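Side-chain contacts in 2-polyprenyl-6-methoxyphenol hydroxylase-like FAD-dependent oxidoreductase (Streptomyces sp. NRRL 11266, PDB 6UI5), which binds flavin-adenine dinucleotide and is an FAD-dependent oxidoreductase of the aromatic-ring hydroxylase type: residues Ile311-His316 and Ala321-Ser326; Thr465-Pro470 and Thr489-Trp494. All coordinates share one frame; numbering follows the deposited sequence.

Interaction 1: residues Ile311-His316 and Ala321-Ser326. Unlike the reference sequence in segment 311-316: Glu314 (reference Asp).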
loop_
_atom_site.group_PDB
_atom_site.type_symbol
_atom_site.label_atom_id
_atom_site.label_comp_id
_atom_site.label_asym_id
_atom_site.label_seq_id
_atom_site.Cartn_x
_atom_site.Cartn_y
_atom_site.Cartn_z
ATOM N N ILE A 311 26.216 16.525 -18.989
ATOM C CA ILE A 311 27.389 16.232 -19.808
ATOM C C ILE A 311 27.788 17.462 -20.611
ATOM O O ILE A 311 28.974 17.818 -20.691
ATOM C CB ILE A 311 27.147 15.030 -20.747
ATOM C CG1 ILE A 311 27.429 13.710 -20.062
ATOM C CG2 ILE A 311 28.102 15.125 -21.925
ATOM C CD1 ILE A 311 27.165 12.544 -20.945
ATOM N N ALA A 312 26.807 18.135 -21.229
ATOM C CA ALA A 312 27.162 19.304 -22.037
ATOM C C ALA A 312 27.857 20.362 -21.189
ATOM O O ALA A 312 28.865 20.948 -21.610
ATOM C CB ALA A 312 25.930 19.893 -22.720
ATOM N N ALA A 313 27.349 20.591 -19.974
ATOM C CA ALA A 313 27.995 21.528 -19.063
ATOM C C ALA A 313 29.431 21.113 -18.769
ATOM O O ALA A 313 30.335 21.957 -18.752
ATOM C CB ALA A 313 27.201 21.638 -17.758
ATOM N N GLU A 314 29.661 19.827 -18.517
ATOM C CA GLU A 314 31.025 19.389 -18.251
ATOM C C GLU A 314 31.914 19.612 -19.461
ATOM O O GLU A 314 33.039 20.109 -19.332
ATOM C CB GLU A 314 31.051 17.925 -17.843
ATOM C CG GLU A 314 32.460 17.421 -17.652
ATOM C CD GLU A 314 33.066 17.862 -16.344
ATOM O OE1 GLU A 314 34.317 17.962 -16.282
ATOM O OE2 GLU A 314 32.290 18.102 -15.386
ATOM N N VAL A 315 31.423 19.266 -20.648
ATOM C CA VAL A 315 32.174 19.564 -21.864
ATOM C C VAL A 315 32.508 21.051 -21.912
ATOM O O VAL A 315 33.665 21.453 -22.113
ATOM C CB VAL A 315 31.383 19.117 -23.107
ATOM C CG1 VAL A 315 32.139 19.469 -24.349
ATOM C CG2 VAL A 315 31.078 17.615 -23.042
ATOM N N HIS A 316 31.501 21.891 -21.693
ATOM C CA HIS A 316 31.775 23.314 -21.827
ATOM C C HIS A 316 32.579 23.864 -20.657
ATOM O O HIS A 316 32.994 25.020 -20.710
ATOM C CB HIS A 316 30.464 24.082 -22.015
ATOM C CG HIS A 316 29.719 23.698 -23.259
ATOM N ND1 HIS A 316 30.330 23.593 -24.492
ATOM C CD2 HIS A 316 28.419 23.371 -23.457
ATOM C CE1 HIS A 316 29.438 23.230 -25.395
ATOM N NE2 HIS A 316 28.271 23.085 -24.795
ATOM N N ALA A 321 31.491 20.759 -9.761
ATOM C CA ALA A 321 32.231 19.510 -9.608
ATOM C C ALA A 321 31.301 18.308 -9.443
ATOM O O ALA A 321 31.585 17.222 -9.963
ATOM C CB ALA A 321 33.190 19.617 -8.421
ATOM N N ASP A 322 30.180 18.483 -8.743
ATOM C CA ASP A 322 29.324 17.375 -8.330
ATOM C C ASP A 322 28.066 17.245 -9.179
ATOM O O ASP A 322 27.090 16.628 -8.732
ATOM C CB ASP A 322 28.935 17.528 -6.856
ATOM C CG ASP A 322 28.109 18.785 -6.591
ATOM O OD1 ASP A 322 27.963 19.625 -7.503
ATOM O OD2 ASP A 322 27.605 18.939 -5.456
ATOM N N LEU A 323 28.060 17.822 -10.386
ATOM C CA LEU A 323 26.828 17.883 -11.167
ATOM C C LEU A 323 26.529 16.557 -11.876
ATOM O O LEU A 323 25.380 16.088 -11.856
ATOM C CB LEU A 323 26.898 19.041 -12.166
ATOM C CG LEU A 323 25.797 19.088 -13.225
ATOM C CD1 LEU A 323 24.463 19.507 -12.600
ATOM C CD2 LEU A 323 26.194 20.032 -14.347
ATOM N N LEU A 324 27.533 15.916 -12.484
ATOM C CA LEU A 324 27.248 14.629 -13.125
ATOM C C LEU A 324 26.923 13.548 -12.110
ATOM O O LEU A 324 26.277 12.551 -12.466
ATOM C CB LEU A 324 28.416 14.171 -13.997
ATOM C CG LEU A 324 28.639 14.958 -15.294
ATOM C CD1 LEU A 324 30.076 14.744 -15.798
ATOM C CD2 LEU A 324 27.601 14.600 -16.376
ATOM N N ASP A 325 27.350 13.709 -10.853
ATOM C CA ASP A 325 26.991 12.697 -9.872
ATOM C C ASP A 325 25.529 12.799 -9.491
ATOM O O ASP A 325 24.986 11.862 -8.890
ATOM C CB ASP A 325 27.892 12.799 -8.640
ATOM C CG ASP A 325 29.282 12.205 -8.879
ATOM O OD1 ASP A 325 29.420 11.223 -9.651
ATOM O OD2 ASP A 325 30.249 12.728 -8.289
ATOM N N SER A 326 24.883 13.922 -9.814
ATOM C CA SER A 326 23.461 14.058 -9.554
ATOM C C SER A 326 22.641 13.303 -10.582
ATOM O O SER A 326 21.450 13.050 -10.344
ATOM C CB SER A 326 23.041 15.530 -9.538
ATOM O OG SER A 326 22.910 16.055 -10.854
#
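Leu324 lies against the last turns of helix 295-316, where its two methyls meet Ile311 and Glu314. The contact closes the short connection between two consecutive helices of the FAD-binding domain. Helix 295-316 runs out through 311-316, and the chain comes back through 321-326 into helix 325-346. No hydrogen bond joins the two segments; apolar packing makes the contact, partly against the helix backbone.

Leu324 carries the largest share. Its CG sits beside the backbone N and anti to the carbonyl carbon (chi1 -71°), and the fork then opens toward the helix. CD2 takes the Ile311 side. Leu324 CD2 lies 3.5 Å from Ile311 N and 3.8 Å from Ile311 CG1. Ile311 sets off away from the loop, and Leu324 meets its CG1 and backbone N rather than its CD1. Ile311 itself also packs on Tyr150 and Val152 of strand 150-153.

CD1 of Leu324 takes the Glu314 side, about one helical turn on. Leu324 CD1 is 3.9 Å from Glu314 CB and 4.0 Å from Glu314 CG. The two side chains cross at about a right angle. Glu314 differs from the reference sequence, which has Asp here. Its CG is anti to the backbone N, and a bend at chi2 (77°) brings the carboxylate back beside Leu324, with OE2 near the same methyl. Tyr150 touches both Leu324 and Glu314.

Leu323 makes a second, smaller touch. Leu323 CD2 rests 3.9 Å from Ala313 CB, and Trp309 and Lys310 also pack on Leu323. Leu323 O accepts from both Ser326 N and Ser326 OG. Ser326 OG is also hydrogen-bonded to Lys310 NZ, which links the turn to helix 295-316. The hydroxyl bond is 2.7 Å from Ser326 OG to Leu323 O and lies in the carbonyl plane.

Interaction 2: residues Thr465-Pro470 and Thr489-Trp494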
loop_
_atom_site.group_PDB
_atom_site.type_symbol
_atom_site.label_atom_id
_atom_site.label_comp_id
_atom_site.label_asym_id
_atom_site.label_seq_id
_atom_site.Cartn_x
_atom_site.Cartn_y
_atom_site.Cartn_z
ATOM N N THR A 465 8.458 34.645 -9.319
ATOM C CA THR A 465 9.735 34.374 -9.976
ATOM C C THR A 465 10.069 32.889 -9.835
ATOM O O THR A 465 9.694 32.249 -8.848
ATOM C CB THR A 465 10.860 35.262 -9.376
ATOM O OG1 THR A 465 10.309 36.527 -8.952
ATOM C CG2 THR A 465 12.005 35.517 -10.388
ATOM N N LEU A 466 10.766 32.333 -10.828
ATOM C CA LEU A 466 11.161 30.921 -10.769
ATOM C C LEU A 466 12.425 30.728 -11.590
ATOM O O LEU A 466 12.660 31.428 -12.588
ATOM C CB LEU A 466 10.075 29.945 -11.277
ATOM C CG LEU A 466 8.630 29.948 -10.706
ATOM C CD1 LEU A 466 7.681 30.803 -11.526
ATOM C CD2 LEU A 466 8.022 28.583 -10.508
ATOM N N LEU A 467 13.244 29.778 -11.162
ATOM C CA LEU A 467 14.434 29.401 -11.910
ATOM C C LEU A 467 14.310 27.946 -12.354
ATOM O O LEU A 467 14.076 27.057 -11.523
ATOM C CB LEU A 467 15.688 29.604 -11.075
ATOM C CG LEU A 467 17.021 29.162 -11.666
ATOM C CD1 LEU A 467 17.560 30.140 -12.753
ATOM C CD2 LEU A 467 18.041 28.946 -10.510
ATOM N N LEU A 468 14.429 27.706 -13.660
ATOM C CA LEU A 468 14.317 26.350 -14.197
ATOM C C LEU A 468 15.686 25.877 -14.637
ATOM O O LEU A 468 16.402 26.598 -15.347
ATOM C CB LEU A 468 13.354 26.284 -15.378
ATOM C CG LEU A 468 12.000 26.942 -15.148
ATOM C CD1 LEU A 468 11.219 27.006 -16.485
ATOM C CD2 LEU A 468 11.202 26.218 -14.059
ATOM N N ARG A 469 16.058 24.691 -14.188
ATOM C CA ARG A 469 17.208 24.015 -14.766
ATOM C C ARG A 469 16.938 23.573 -16.207
ATOM O O ARG A 469 15.783 23.469 -16.638
ATOM C CB ARG A 469 17.598 22.806 -13.927
ATOM C CG ARG A 469 17.450 23.012 -12.412
ATOM C CD ARG A 469 18.126 21.855 -11.723
ATOM N NE ARG A 469 17.830 20.571 -12.400
ATOM C CZ ARG A 469 18.068 19.366 -11.886
ATOM N NH1 ARG A 469 18.644 19.230 -10.674
ATOM N NH2 ARG A 469 17.747 18.285 -12.588
ATOM N N PRO A 470 18.003 23.347 -16.984
ATOM C CA PRO A 470 17.813 23.027 -18.407
ATOM C C PRO A 470 16.899 21.837 -18.663
ATOM O O PRO A 470 16.349 21.734 -19.763
ATOM C CB PRO A 470 19.241 22.760 -18.905
ATOM C CG PRO A 470 20.108 23.575 -18.004
ATOM C CD PRO A 470 19.436 23.511 -16.649
ATOM N N THR A 489 22.530 31.078 -4.697
ATOM C CA THR A 489 23.050 29.786 -4.274
ATOM C C THR A 489 22.671 28.708 -5.292
ATOM O O THR A 489 23.537 28.007 -5.832
ATOM C CB THR A 489 22.523 29.459 -2.871
ATOM O OG1 THR A 489 23.091 30.377 -1.909
ATOM C CG2 THR A 489 22.864 28.012 -2.486
ATOM N N ALA A 490 21.378 28.629 -5.612
ATOM C CA ALA A 490 20.873 27.749 -6.650
ATOM C C ALA A 490 21.663 27.886 -7.951
ATOM O O ALA A 490 21.989 26.887 -8.599
ATOM C CB ALA A 490 19.394 28.058 -6.872
ATOM N N LEU A 491 21.999 29.111 -8.338
ATOM C CA LEU A 491 22.719 29.298 -9.583
ATOM C C LEU A 491 24.136 28.747 -9.494
ATOM O O LEU A 491 24.648 28.188 -10.478
ATOM C CB LEU A 491 22.734 30.771 -9.965
ATOM C CG LEU A 491 21.382 31.219 -10.497
ATOM C CD1 LEU A 491 21.344 32.735 -10.492
ATOM C CD2 LEU A 491 21.118 30.647 -11.929
ATOM N N ARG A 492 24.791 28.906 -8.333
ATOM C CA ARG A 492 26.136 28.353 -8.194
ATOM C C ARG A 492 26.116 26.827 -8.196
ATOM O O ARG A 492 27.020 26.191 -8.760
ATOM C CB ARG A 492 26.811 28.869 -6.933
ATOM C CG ARG A 492 27.116 30.354 -7.003
ATOM C CD ARG A 492 27.529 30.940 -5.645
ATOM N NE ARG A 492 27.675 32.390 -5.730
ATOM C CZ ARG A 492 28.714 33.006 -6.293
ATOM N NH1 ARG A 492 29.707 32.293 -6.818
ATOM N NH2 ARG A 492 28.757 34.334 -6.334
ATOM N N THR A 493 25.098 26.217 -7.580
ATOM C CA THR A 493 25.186 24.780 -7.403
ATOM C C THR A 493 24.812 24.042 -8.683
ATOM O O THR A 493 25.376 22.982 -8.950
ATOM C CB THR A 493 24.337 24.316 -6.207
ATOM O OG1 THR A 493 22.983 24.063 -6.597
ATOM C CG2 THR A 493 24.364 25.338 -5.056
ATOM N N TRP A 494 23.920 24.607 -9.503
ATOM C CA TRP A 494 23.453 23.976 -10.729
ATOM C C TRP A 494 24.119 24.519 -11.983
ATOM O O TRP A 494 24.358 23.753 -12.919
ATOM C CB TRP A 494 21.935 24.115 -10.861
ATOM C CG TRP A 494 21.238 23.319 -9.828
ATOM C CD1 TRP A 494 20.393 23.782 -8.886
ATOM C CD2 TRP A 494 21.340 21.901 -9.624
ATOM N NE1 TRP A 494 19.949 22.750 -8.088
ATOM C CE2 TRP A 494 20.521 21.582 -8.519
ATOM C CE3 TRP A 494 22.026 20.868 -10.280
ATOM C CZ2 TRP A 494 20.386 20.275 -8.033
ATOM C CZ3 TRP A 494 21.894 19.568 -9.797
ATOM C CH2 TRP A 494 21.077 19.287 -8.688
#
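Arg469 leans over one face of the Trp494 indole, just past the end of strand 465-468. Its CB points toward helix 484-495. CG stands beside the backbone N, anti to the carbonyl carbon (chi1 -37°). CD is the first atom to meet the ring. Arg469 CD sits 3.8 Å from the centroid of the Trp494 five-membered ring, 9° off the normal, in a CH-pi contact. The chain then bends at chi3, and Arg469 CZ comes over the Trp494 six-membered ring, 4.3 Å from its centroid. This is a cation-pi contact. The guanidinium does not lie flat on the indole, for the two planes are 64° apart. Arg469 NH1 dips closest, 3.1 Å from Trp494 CH2. Two acids hold the charged end: NH2 pairs with Asp471 and NH1 with Glu330 of helix 325-346.

The setting is the C-terminal domain of the aromatic-ring hydroxylase family, of the thioredoxin clan. Here helix 484-495 packs on a mixed sheet that includes strand 465-468. Leu467, two residues before Arg469, reaches from the strand to the helix. Leu467 CD1 meets Leu491 CD2 at 3.7 Å, and Leu467 CD2 touches Ala490 CB at 4.0 Å. On the opposite face of the indole, Thr493 OG1 stands 3.5 Å above the Trp494 ring plane, offset toward the rim.

In the fold
From the N terminus, the chain first runs through most of the FAD-binding domain. Interaction 1 then closes a short loop of four residues between helices 295-316 and 325-346. Much later, in the C-terminal domain, interaction 2 closes a longer loop of 18 residues. It takes in strand 474-477 and the start of helix 484-495. The two loops follow in series and neither nests nor crosses. Their centres are about 15 Å apart, yet they touch. Leu323 CD1 packs on Trp494 CE3 at 3.6 Å, and Ser326 also reaches that ring. Together they tie the connection and start of helix 325-346 to helix 484-495, and Glu330 of helix 325-346 also reaches Arg469.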